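Local atomic coordinates of thiamine pyrophosphokinase (PDB entry 1IG0), a protein that makes the cofactor thiamine diphosphate by transferring a diphosphate group from ATP to thiamine, working as a homodimer. Residues B[19-24]-B[234-239]; B[200-205]-B[218-223]; B[228-233]-B[302-307]; B[253-258]-B[275-280]. All blocks are in the same frame, centred on the assembly; numbering follows the deposited sequence.

Contact 1 (B[19-24]-B[234-239]); sequences INIRNK and GTLIEY
The carbonyl oxygen of G234 is gripped by two successive amides from the other segment. R22 N donates to G234 O over 2.9 Å, tilted 33° from the carbonyl plane, and N23 N adds a weak second bond to it. Two residues on, the direction reverses: L236 N gives a nearly straight bond of 2.7 Å to N23 O, approaching close to the C=O axis. The same N23 O also receives a CA-H...O contact from T235 CA, so each of these two carbonyls has two donors facing it. N23 pairs with T235 and K24 with L236 in parallel register.

G234 fits because it has no CB; one would come within 2.6 Å of N20 O. On the K24 side of the sheet, the lysine runs side by side with L236, and its CE meets L236 CD2 at 3.5 Å. K24 CG lies anti to the carbonyl carbon (chi1 -77°) and the chain beyond is extended. Its CD also passes 3.4 Å from E238 OE2. The charged ends stay further apart, with K24 NZ 4.5 Å from E238 OE2, beyond a salt bridge. I21 adds its CG2 at 4.0 Å from L236 CB. R22 sends its guanidinium away to the backbone oxygen of K232, while T235 OG1 is bonded to the K231 carbonyl.

The chemistry is thus that of a parallel strand pair fixed by its backbone: the lysine works mainly through its aliphatic chain, and the K24-E238 attraction is probably only a modest addition.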
# COMPACT_ATOMS: atom_id res chain seq x y z
N ILE B 19 -7.45 -23.75 22.70
CA ILE B 19 -6.68 -23.38 21.53
C ILE B 19 -5.25 -23.91 21.49
O ILE B 19 -4.69 -24.32 22.51
CB ILE B 19 -6.59 -21.85 21.42
CG1 ILE B 19 -5.81 -21.29 22.61
CG2 ILE B 19 -7.99 -21.25 21.39
CD1 ILE B 19 -5.43 -19.83 22.47
N ASN B 20 -4.67 -23.89 20.30
CA ASN B 20 -3.31 -24.36 20.10
C ASN B 20 -2.43 -23.28 19.49
O ASN B 20 -2.72 -22.76 18.41
CB ASN B 20 -3.31 -25.61 19.23
CG ASN B 20 -3.95 -26.80 19.92
OD1 ASN B 20 -3.45 -27.28 20.94
ND2 ASN B 20 -5.05 -27.28 19.37
N ILE B 21 -1.36 -22.95 20.20
CA ILE B 21 -0.42 -21.93 19.77
C ILE B 21 0.69 -22.58 18.96
O ILE B 21 1.47 -23.39 19.47
CB ILE B 21 0.18 -21.21 20.99
CG1 ILE B 21 -0.95 -20.55 21.79
CG2 ILE B 21 1.20 -20.18 20.55
CD1 ILE B 21 -0.53 -20.07 23.17
N ARG B 22 0.76 -22.20 17.70
CA ARG B 22 1.76 -22.75 16.82
C ARG B 22 3.02 -21.90 16.68
O ARG B 22 4.04 -22.36 16.20
CB ARG B 22 1.14 -22.94 15.46
CG ARG B 22 2.09 -23.56 14.51
CD ARG B 22 1.58 -23.32 13.11
NE ARG B 22 2.40 -23.93 12.06
CZ ARG B 22 2.13 -23.88 10.76
NH1 ARG B 22 1.05 -23.25 10.33
NH2 ARG B 22 2.96 -24.44 9.89
N ASN B 23 2.90 -20.63 17.07
CA ASN B 23 4.00 -19.70 17.00
C ASN B 23 3.84 -18.55 17.98
O ASN B 23 2.72 -18.02 18.13
CB ASN B 23 4.16 -19.12 15.59
CG ASN B 23 4.56 -20.16 14.59
OD1 ASN B 23 5.66 -20.71 14.65
ND2 ASN B 23 3.67 -20.44 13.64
N LYS B 24 4.93 -18.19 18.68
CA LYS B 24 4.94 -17.05 19.62
C LYS B 24 5.97 -16.03 19.15
O LYS B 24 7.06 -16.38 18.68
CB LYS B 24 5.28 -17.49 21.05
CG LYS B 24 4.13 -18.16 21.78
CD LYS B 24 4.54 -18.38 23.22
CE LYS B 24 3.42 -18.97 24.07
NZ LYS B 24 3.76 -19.00 25.53
N GLY B 234 -2.55 -20.26 14.24
CA GLY B 234 -2.32 -19.82 15.61
C GLY B 234 -0.99 -19.18 15.93
O GLY B 234 0.01 -19.87 16.09
N THR B 235 -0.99 -17.85 16.04
CA THR B 235 0.21 -17.10 16.37
C THR B 235 -0.09 -16.19 17.55
O THR B 235 -1.08 -15.45 17.54
CB THR B 235 0.68 -16.22 15.18
OG1 THR B 235 1.15 -17.06 14.12
CG2 THR B 235 1.80 -15.29 15.62
N LEU B 236 0.76 -16.25 18.57
CA LEU B 236 0.57 -15.42 19.75
C LEU B 236 1.51 -14.22 19.70
O LEU B 236 2.73 -14.38 19.74
CB LEU B 236 0.84 -16.23 21.02
CG LEU B 236 0.64 -15.48 22.34
CD1 LEU B 236 -0.84 -15.19 22.54
CD2 LEU B 236 1.19 -16.30 23.49
N ILE B 237 0.93 -13.03 19.62
CA ILE B 237 1.71 -11.80 19.59
C ILE B 237 1.87 -11.32 21.03
O ILE B 237 0.89 -11.09 21.73
CB ILE B 237 1.00 -10.71 18.76
CG1 ILE B 237 0.81 -11.20 17.32
CG2 ILE B 237 1.80 -9.42 18.80
CD1 ILE B 237 -0.04 -10.29 16.48
N GLU B 238 3.12 -11.16 21.46
CA GLU B 238 3.39 -10.72 22.82
C GLU B 238 3.94 -9.30 22.87
O GLU B 238 4.61 -8.84 21.94
CB GLU B 238 4.37 -11.68 23.49
CG GLU B 238 3.87 -13.11 23.57
CD GLU B 238 4.80 -14.02 24.35
OE1 GLU B 238 5.13 -13.68 25.50
OE2 GLU B 238 5.20 -15.07 23.81
N TYR B 239 3.65 -8.60 23.96
CA TYR B 239 4.12 -7.24 24.14
C TYR B 239 4.07 -6.80 25.60
O TYR B 239 3.18 -7.18 26.35
CB TYR B 239 3.30 -6.28 23.28
CG TYR B 239 1.80 -6.50 23.33
CD1 TYR B 239 1.05 -6.09 24.43
CD2 TYR B 239 1.14 -7.13 22.28
CE1 TYR B 239 -0.34 -6.31 24.48
CE2 TYR B 239 -0.24 -7.36 22.32
CZ TYR B 239 -0.97 -6.95 23.42
OH TYR B 239 -2.33 -7.17 23.45

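Contact 2 (B[200-205]-B[218-223]); sequences VHSITQ and LCYMTP
In the beta-alpha-beta unit made by strand 184-189, helix 196-212 and strand 216-221, Y220 of the last strand reaches across to S202 and Q205 on the helix. Helix and strand run at 149° to each other, their axes 9.8 Å apart, and the contact is fully buried.

The phenol does most of the work. Y220 CG stands anti to its own carbonyl carbon (chi1 -66°), and the hydroxyl at the far end of the ring donates to the backbone oxygen of S202. The refined separation of Y220 OH and S202 O, 2.4 Å, is very short, so its exact value is doubtful. The ring also packs on the serine side chain, with Y220 CE2 at 3.7 Å from S202 CB. S202 OG itself turns to the carbonyls of G191 and Q198.

One turn further along, Q205 crosses the tyrosine at about a right angle, its amide plane 69° from the ring plane. Its chain bends beyond CG, and its amide nitrogen is hydrogen-bonded to T128 OG1. F127 of helix 126-139 packs against Q205, L218 and Y220 alike. What Q205 itself gives the strand is its CB, placed 3.6 Å from Y220 OH and 3.9 Å from L218 CD2.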
# COMPACT_ATOMS: atom_id res chain seq x y z
N VAL B 200 3.21 -3.11 -3.49
CA VAL B 200 2.66 -4.45 -3.68
C VAL B 200 3.77 -5.49 -3.77
O VAL B 200 3.66 -6.57 -3.19
CB VAL B 200 1.79 -4.53 -4.96
CG1 VAL B 200 1.31 -5.96 -5.17
CG2 VAL B 200 0.60 -3.59 -4.84
N HIS B 201 4.85 -5.17 -4.48
CA HIS B 201 5.95 -6.12 -4.59
C HIS B 201 6.52 -6.38 -3.20
O HIS B 201 6.84 -7.52 -2.85
CB HIS B 201 7.07 -5.60 -5.48
CG HIS B 201 8.26 -6.52 -5.52
ND1 HIS B 201 8.21 -7.76 -6.10
CD2 HIS B 201 9.50 -6.40 -4.98
CE1 HIS B 201 9.37 -8.37 -5.92
NE2 HIS B 201 10.17 -7.57 -5.24
N SER B 202 6.66 -5.32 -2.41
CA SER B 202 7.18 -5.46 -1.06
C SER B 202 6.33 -6.46 -0.28
O SER B 202 6.85 -7.25 0.51
CB SER B 202 7.18 -4.11 -0.34
OG SER B 202 8.19 -3.26 -0.86
N ILE B 203 5.03 -6.44 -0.53
CA ILE B 203 4.13 -7.36 0.16
C ILE B 203 4.34 -8.80 -0.31
O ILE B 203 4.28 -9.73 0.49
CB ILE B 203 2.65 -6.97 -0.04
CG1 ILE B 203 2.39 -5.61 0.61
CG2 ILE B 203 1.74 -8.03 0.57
CD1 ILE B 203 2.75 -5.54 2.08
N THR B 204 4.59 -8.98 -1.61
CA THR B 204 4.81 -10.33 -2.13
C THR B 204 6.01 -10.98 -1.44
O THR B 204 6.01 -12.19 -1.20
CB THR B 204 5.07 -10.34 -3.66
OG1 THR B 204 6.32 -9.71 -3.95
CG2 THR B 204 3.96 -9.60 -4.38
N GLN B 205 7.02 -10.18 -1.13
CA GLN B 205 8.22 -10.68 -0.47
C GLN B 205 7.90 -11.38 0.85
O GLN B 205 8.51 -12.39 1.19
CB GLN B 205 9.20 -9.54 -0.21
CG GLN B 205 9.91 -8.99 -1.45
CD GLN B 205 10.92 -9.96 -2.04
OE1 GLN B 205 11.45 -10.82 -1.34
NE2 GLN B 205 11.20 -9.81 -3.33
N LEU B 218 11.21 -11.22 7.75
CA LEU B 218 11.05 -9.87 7.24
C LEU B 218 9.97 -9.02 7.89
O LEU B 218 8.87 -9.48 8.17
CB LEU B 218 10.80 -9.93 5.73
CG LEU B 218 10.40 -8.64 5.00
CD1 LEU B 218 11.52 -7.61 5.09
CD2 LEU B 218 10.09 -8.96 3.55
N CYS B 219 10.30 -7.75 8.12
CA CYS B 219 9.37 -6.80 8.70
C CYS B 219 9.65 -5.42 8.14
O CYS B 219 10.80 -5.00 8.06
CB CYS B 219 9.50 -6.76 10.23
SG CYS B 219 8.35 -5.62 11.04
N TYR B 220 8.59 -4.72 7.74
CA TYR B 220 8.75 -3.38 7.20
C TYR B 220 8.46 -2.36 8.28
O TYR B 220 7.54 -2.52 9.08
CB TYR B 220 7.78 -3.13 6.04
CG TYR B 220 8.05 -3.97 4.82
CD1 TYR B 220 7.40 -5.18 4.63
CD2 TYR B 220 8.99 -3.57 3.87
CE1 TYR B 220 7.67 -5.98 3.52
CE2 TYR B 220 9.27 -4.35 2.76
CZ TYR B 220 8.61 -5.56 2.59
OH TYR B 220 8.89 -6.34 1.49
N MET B 221 9.28 -1.31 8.32
CA MET B 221 9.08 -0.23 9.26
C MET B 221 8.85 1.01 8.42
O MET B 221 9.70 1.40 7.63
CB MET B 221 10.31 -0.03 10.15
CG MET B 221 10.15 1.17 11.08
SD MET B 221 11.56 1.43 12.17
CE MET B 221 11.17 0.32 13.49
N THR B 222 7.68 1.61 8.58
CA THR B 222 7.33 2.80 7.82
C THR B 222 7.10 3.92 8.83
O THR B 222 7.23 3.71 10.03
CB THR B 222 6.04 2.57 7.00
OG1 THR B 222 4.89 2.69 7.85
CG2 THR B 222 6.05 1.17 6.39
N PRO B 223 6.77 5.12 8.35
CA PRO B 223 6.54 6.23 9.28
C PRO B 223 5.36 5.99 10.22
O PRO B 223 5.21 6.67 11.23
CB PRO B 223 6.30 7.42 8.36
CG PRO B 223 7.07 7.07 7.13
CD PRO B 223 6.76 5.61 6.96

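Contact 3 (B[228-233]-B[302-307]); sequences FLIKKN and DDIILN
D303 enters the contact at its CB, which lies 3.7 Å from L229 CD2. Its CG, anti to the carbonyl carbon (chi1 -60°), brings the carboxylate over the turn that follows strand 225-230, where CE of K231 packs against it. From there the two oxygens divide their work. D303 OD1 accepts the backbone N-H of K232 at 2.8 Å, met nearly in line with its C-O bond. D303 OD2 forms a salt bridge of 2.8 Å with K231 NZ, which arrives on the syn side but 32° out of the carboxylate plane. K231 lies side by side with the aspartate, its chain bent at chi2 and chi3, and its amine is shared with S210 OG on helix 196-212. An alanine at D303 would probably leave the K232 amide without its acceptor and the K231 amine with S210 but without its countercharge, so that the turn could move more.

Beyond the carboxylate the strands zip together. I230 and I304 exchange two backbone bonds, as do F228 and L306, the straightest being L306 N to F228 O at 2.9 Å. On the side of F228, I230 and L306 the packing is apolar: F228 CZ touches L306 CD2 at 3.5 Å, and I230 CG1 sits 3.6 Å from L306 CB. L306 O lies over one face of the phenylalanine ring, toward its rim.

Hydrogen-bonded pairs on both sides of the non-hydrogen-bonded pair L229-I305 are the signature of an antiparallel strand pair, here within the large mixed sheet.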
# COMPACT_ATOMS: atom_id res chain seq x y z
N PHE B 228 4.31 -7.10 8.80
CA PHE B 228 4.94 -8.41 8.76
C PHE B 228 3.92 -9.52 8.54
O PHE B 228 2.71 -9.29 8.56
CB PHE B 228 5.71 -8.64 10.06
CG PHE B 228 4.88 -8.47 11.30
CD1 PHE B 228 4.35 -9.58 11.95
CD2 PHE B 228 4.61 -7.20 11.80
CE1 PHE B 228 3.56 -9.42 13.09
CE2 PHE B 228 3.82 -7.04 12.94
CZ PHE B 228 3.30 -8.15 13.58
N LEU B 229 4.42 -10.74 8.35
CA LEU B 229 3.54 -11.87 8.11
C LEU B 229 3.22 -12.68 9.36
O LEU B 229 4.09 -12.91 10.21
CB LEU B 229 4.14 -12.79 7.04
CG LEU B 229 3.27 -13.94 6.53
CD1 LEU B 229 3.62 -14.24 5.09
CD2 LEU B 229 3.46 -15.16 7.41
N ILE B 230 1.96 -13.10 9.46
CA ILE B 230 1.48 -13.91 10.56
C ILE B 230 1.22 -15.32 10.03
O ILE B 230 0.38 -15.51 9.15
CB ILE B 230 0.16 -13.33 11.14
CG1 ILE B 230 0.45 -12.03 11.90
CG2 ILE B 230 -0.53 -14.35 12.02
CD1 ILE B 230 1.37 -12.22 13.09
N LYS B 231 1.95 -16.29 10.55
CA LYS B 231 1.79 -17.67 10.12
C LYS B 231 0.42 -18.22 10.52
O LYS B 231 -0.14 -17.86 11.56
CB LYS B 231 2.89 -18.56 10.71
CG LYS B 231 4.30 -18.27 10.19
CD LYS B 231 4.68 -19.14 8.99
CE LYS B 231 4.31 -18.52 7.64
NZ LYS B 231 4.67 -19.42 6.49
N LYS B 232 -0.11 -19.10 9.68
CA LYS B 232 -1.41 -19.72 9.88
C LYS B 232 -1.46 -20.65 11.09
O LYS B 232 -0.43 -20.99 11.67
CB LYS B 232 -1.76 -20.54 8.63
CG LYS B 232 -0.70 -21.60 8.33
CD LYS B 232 -1.01 -22.42 7.10
CE LYS B 232 0.09 -23.45 6.87
NZ LYS B 232 -0.18 -24.33 5.70
N ASN B 233 -2.67 -21.05 11.45
CA ASN B 233 -2.92 -21.98 12.55
C ASN B 233 -2.62 -21.56 13.98
O ASN B 233 -2.46 -22.41 14.86
CB ASN B 233 -2.20 -23.29 12.24
CG ASN B 233 -2.73 -23.96 10.98
OD1 ASN B 233 -2.03 -24.74 10.34
ND2 ASN B 233 -3.98 -23.66 10.63
N ASP B 302 -4.82 -19.54 6.58
CA ASP B 302 -3.64 -19.33 5.74
C ASP B 302 -2.89 -18.12 6.28
O ASP B 302 -3.45 -17.31 7.02
CB ASP B 302 -4.06 -19.07 4.29
CG ASP B 302 -5.00 -20.12 3.75
OD1 ASP B 302 -6.23 -19.96 3.88
OD2 ASP B 302 -4.51 -21.13 3.20
N ASP B 303 -1.62 -17.98 5.90
CA ASP B 303 -0.82 -16.85 6.36
C ASP B 303 -1.50 -15.55 5.96
O ASP B 303 -2.14 -15.47 4.91
CB ASP B 303 0.59 -16.87 5.75
CG ASP B 303 1.37 -18.11 6.11
OD1 ASP B 303 1.04 -18.76 7.13
OD2 ASP B 303 2.34 -18.43 5.38
N ILE B 304 -1.37 -14.53 6.80
CA ILE B 304 -1.94 -13.23 6.50
C ILE B 304 -0.93 -12.15 6.87
O ILE B 304 0.04 -12.42 7.58
CB ILE B 304 -3.24 -12.96 7.28
CG1 ILE B 304 -2.94 -12.83 8.78
CG2 ILE B 304 -4.25 -14.07 7.03
CD1 ILE B 304 -4.05 -12.13 9.56
N ILE B 305 -1.16 -10.94 6.38
CA ILE B 305 -0.28 -9.82 6.69
C ILE B 305 -0.89 -9.02 7.82
O ILE B 305 -2.10 -8.78 7.84
CB ILE B 305 -0.10 -8.89 5.48
CG1 ILE B 305 0.40 -9.69 4.27
CG2 ILE B 305 0.88 -7.77 5.82
CD1 ILE B 305 1.72 -10.41 4.50
N LEU B 306 -0.06 -8.60 8.77
CA LEU B 306 -0.53 -7.81 9.90
C LEU B 306 0.23 -6.50 9.92
O LEU B 306 1.45 -6.47 9.69
CB LEU B 306 -0.28 -8.56 11.21
CG LEU B 306 -0.77 -7.88 12.49
CD1 LEU B 306 -2.28 -7.94 12.56
CD2 LEU B 306 -0.16 -8.57 13.69
N ASN B 307 -0.48 -5.41 10.15
CA ASN B 307 0.16 -4.12 10.24
C ASN B 307 -0.13 -3.63 11.65
O ASN B 307 -1.26 -3.73 12.13
CB ASN B 307 -0.41 -3.14 9.20
CG ASN B 307 -1.69 -2.47 9.65
OD1 ASN B 307 -1.67 -1.37 10.21
ND2 ASN B 307 -2.81 -3.14 9.42

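Contact 4 (B[253-258]-B[275-280]); sequences LLPIGE and WPTSVV
The puckered pyrrolidine ring of P255 meets T277 and S278 along its CB-CG-CD margin. P255 CG is 3.5 Å from T277 OG1, while P255 CB lies 4.0 Å from T277 CG2; the two side chains run obliquely to one another. T277 OG1 stands anti to the backbone N (chi1 -174°), and CG2 takes the place between N and the carbonyl carbon, so both branches face the proline. S278 gives its CA to the same CG. The indole of W275 belongs to the thiamine pocket: it touches the bound thiamine and forms a cation-pi pair with R283.

V279 closes the other end, its CG2 3.6 Å from P255 O. P255 is the centre of an inverse gamma turn, in which I256 N bonds weakly to L254 O. Direct polar bonds between the segments are replaced by two waters. One donates to L253 O and to T277 OG1, both at 2.8 Å; the other donates to P255 O at 2.6 Å and accepts from V279 N. T277 OG1 in turn donates to R283 O. An alanine at T277 would probably cost the water one of its acceptors and R283 O its donor, and open a gap beside the proline ring.

In the fold, strand 248-254 runs out of the large sheet, where L254 pairs with I305, into this turn, while strand 275-277 edges the five-stranded sheet beside strand 260-266. V279 also packs on T204 of the second subunit, in its helix 196-212.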
# COMPACT_ATOMS: atom_id res chain seq x y z
N LEU B 253 -5.73 -6.86 10.17
CA LEU B 253 -5.50 -8.20 9.66
C LEU B 253 -5.75 -8.09 8.16
O LEU B 253 -6.89 -7.95 7.72
CB LEU B 253 -6.46 -9.20 10.31
CG LEU B 253 -6.15 -9.59 11.76
CD1 LEU B 253 -6.15 -8.36 12.66
CD2 LEU B 253 -7.18 -10.60 12.24
N LEU B 254 -4.68 -8.17 7.37
CA LEU B 254 -4.78 -7.98 5.93
C LEU B 254 -4.52 -9.20 5.06
O LEU B 254 -3.38 -9.65 4.92
CB LEU B 254 -3.81 -6.87 5.53
CG LEU B 254 -3.74 -5.73 6.56
CD1 LEU B 254 -2.59 -4.80 6.23
CD2 LEU B 254 -5.06 -4.98 6.60
N PRO B 255 -5.58 -9.75 4.44
CA PRO B 255 -5.45 -10.92 3.57
C PRO B 255 -5.08 -10.48 2.16
O PRO B 255 -5.81 -10.73 1.20
CB PRO B 255 -6.84 -11.54 3.64
CG PRO B 255 -7.72 -10.33 3.67
CD PRO B 255 -7.00 -9.44 4.68
N ILE B 256 -3.94 -9.80 2.05
CA ILE B 256 -3.47 -9.30 0.77
C ILE B 256 -3.01 -10.44 -0.12
O ILE B 256 -2.20 -11.27 0.28
CB ILE B 256 -2.29 -8.32 0.98
CG1 ILE B 256 -2.64 -7.30 2.06
CG2 ILE B 256 -1.95 -7.61 -0.33
CD1 ILE B 256 -1.49 -6.38 2.44
N GLY B 257 -3.54 -10.50 -1.34
CA GLY B 257 -3.14 -11.55 -2.26
C GLY B 257 -4.01 -12.80 -2.28
O GLY B 257 -4.13 -13.45 -3.32
N GLU B 258 -4.60 -13.15 -1.14
CA GLU B 258 -5.46 -14.33 -1.10
C GLU B 258 -6.40 -14.32 0.10
O GLU B 258 -6.00 -14.04 1.22
CB GLU B 258 -4.59 -15.60 -1.11
CG GLU B 258 -4.49 -16.36 0.20
CD GLU B 258 -3.65 -17.62 0.07
OE1 GLU B 258 -3.73 -18.28 -0.98
OE2 GLU B 258 -2.90 -17.95 1.02
N TRP B 275 -14.61 -16.40 10.89
CA TRP B 275 -14.82 -15.14 10.18
C TRP B 275 -14.07 -15.07 8.84
O TRP B 275 -12.86 -14.88 8.82
CB TRP B 275 -14.34 -14.01 11.09
CG TRP B 275 -14.91 -12.66 10.82
CD1 TRP B 275 -16.13 -12.19 11.22
CD2 TRP B 275 -14.26 -11.57 10.16
NE1 TRP B 275 -16.27 -10.88 10.85
CE2 TRP B 275 -15.14 -10.47 10.20
CE3 TRP B 275 -13.01 -11.42 9.54
CZ2 TRP B 275 -14.81 -9.23 9.64
CZ3 TRP B 275 -12.68 -10.18 8.99
CH2 TRP B 275 -13.59 -9.10 9.04
N PRO B 276 -14.79 -15.24 7.72
CA PRO B 276 -14.13 -15.19 6.41
C PRO B 276 -13.58 -13.79 6.15
O PRO B 276 -14.23 -12.80 6.48
CB PRO B 276 -15.26 -15.54 5.44
CG PRO B 276 -16.16 -16.40 6.26
CD PRO B 276 -16.19 -15.67 7.58
N THR B 277 -12.39 -13.70 5.57
CA THR B 277 -11.79 -12.40 5.28
C THR B 277 -11.23 -12.34 3.87
O THR B 277 -10.55 -13.27 3.42
CB THR B 277 -10.68 -12.06 6.30
OG1 THR B 277 -10.21 -10.72 6.08
CG2 THR B 277 -9.52 -13.04 6.18
N SER B 278 -11.51 -11.25 3.17
CA SER B 278 -11.05 -11.08 1.79
C SER B 278 -11.07 -9.62 1.35
O SER B 278 -12.00 -8.88 1.65
CB SER B 278 -11.92 -11.90 0.84
OG SER B 278 -11.72 -11.49 -0.50
N VAL B 279 -10.03 -9.22 0.62
CA VAL B 279 -9.94 -7.85 0.11
C VAL B 279 -11.01 -7.63 -0.95
O VAL B 279 -11.50 -6.52 -1.12
CB VAL B 279 -8.54 -7.59 -0.51
CG1 VAL B 279 -8.54 -6.25 -1.26
CG2 VAL B 279 -7.48 -7.58 0.58
N VAL B 280 -11.37 -8.70 -1.65
CA VAL B 280 -12.37 -8.62 -2.71
C VAL B 280 -13.79 -8.44 -2.19
O VAL B 280 -14.59 -7.73 -2.79
CB VAL B 280 -12.32 -9.88 -3.61
CG1 VAL B 280 -13.34 -9.75 -4.74
CG2 VAL B 280 -10.91 -10.06 -4.18
O HOH W 1 -9.26 -9.26 8.26
O HOH W 2 -8.11 -11.35 0.05

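In the fold
Contact 2 comes first of the three that share the ten-stranded sheet: strands 216-221, 225-230, 304-310 and 248-254 lie next to one another in that order, carrying contacts 2, 3 and 4 across it. The centre of contact 3 is about 13 Å from that of contact 2 and about 11 Å from those of contacts 1 and 4. Contact 1, its centre about 22 Å from that of contact 2, joins strands of the five-stranded sheet, whose opposite outer strand is 275-277 of contact 4. Along the chain, contact 4 falls between the two halves of contact 3, while contacts 1 and 3 interleave. Contact 3 thus links the strand beside 216-221 to the neighbour of 248-254, and contacts 2 and 4 reach the second subunit.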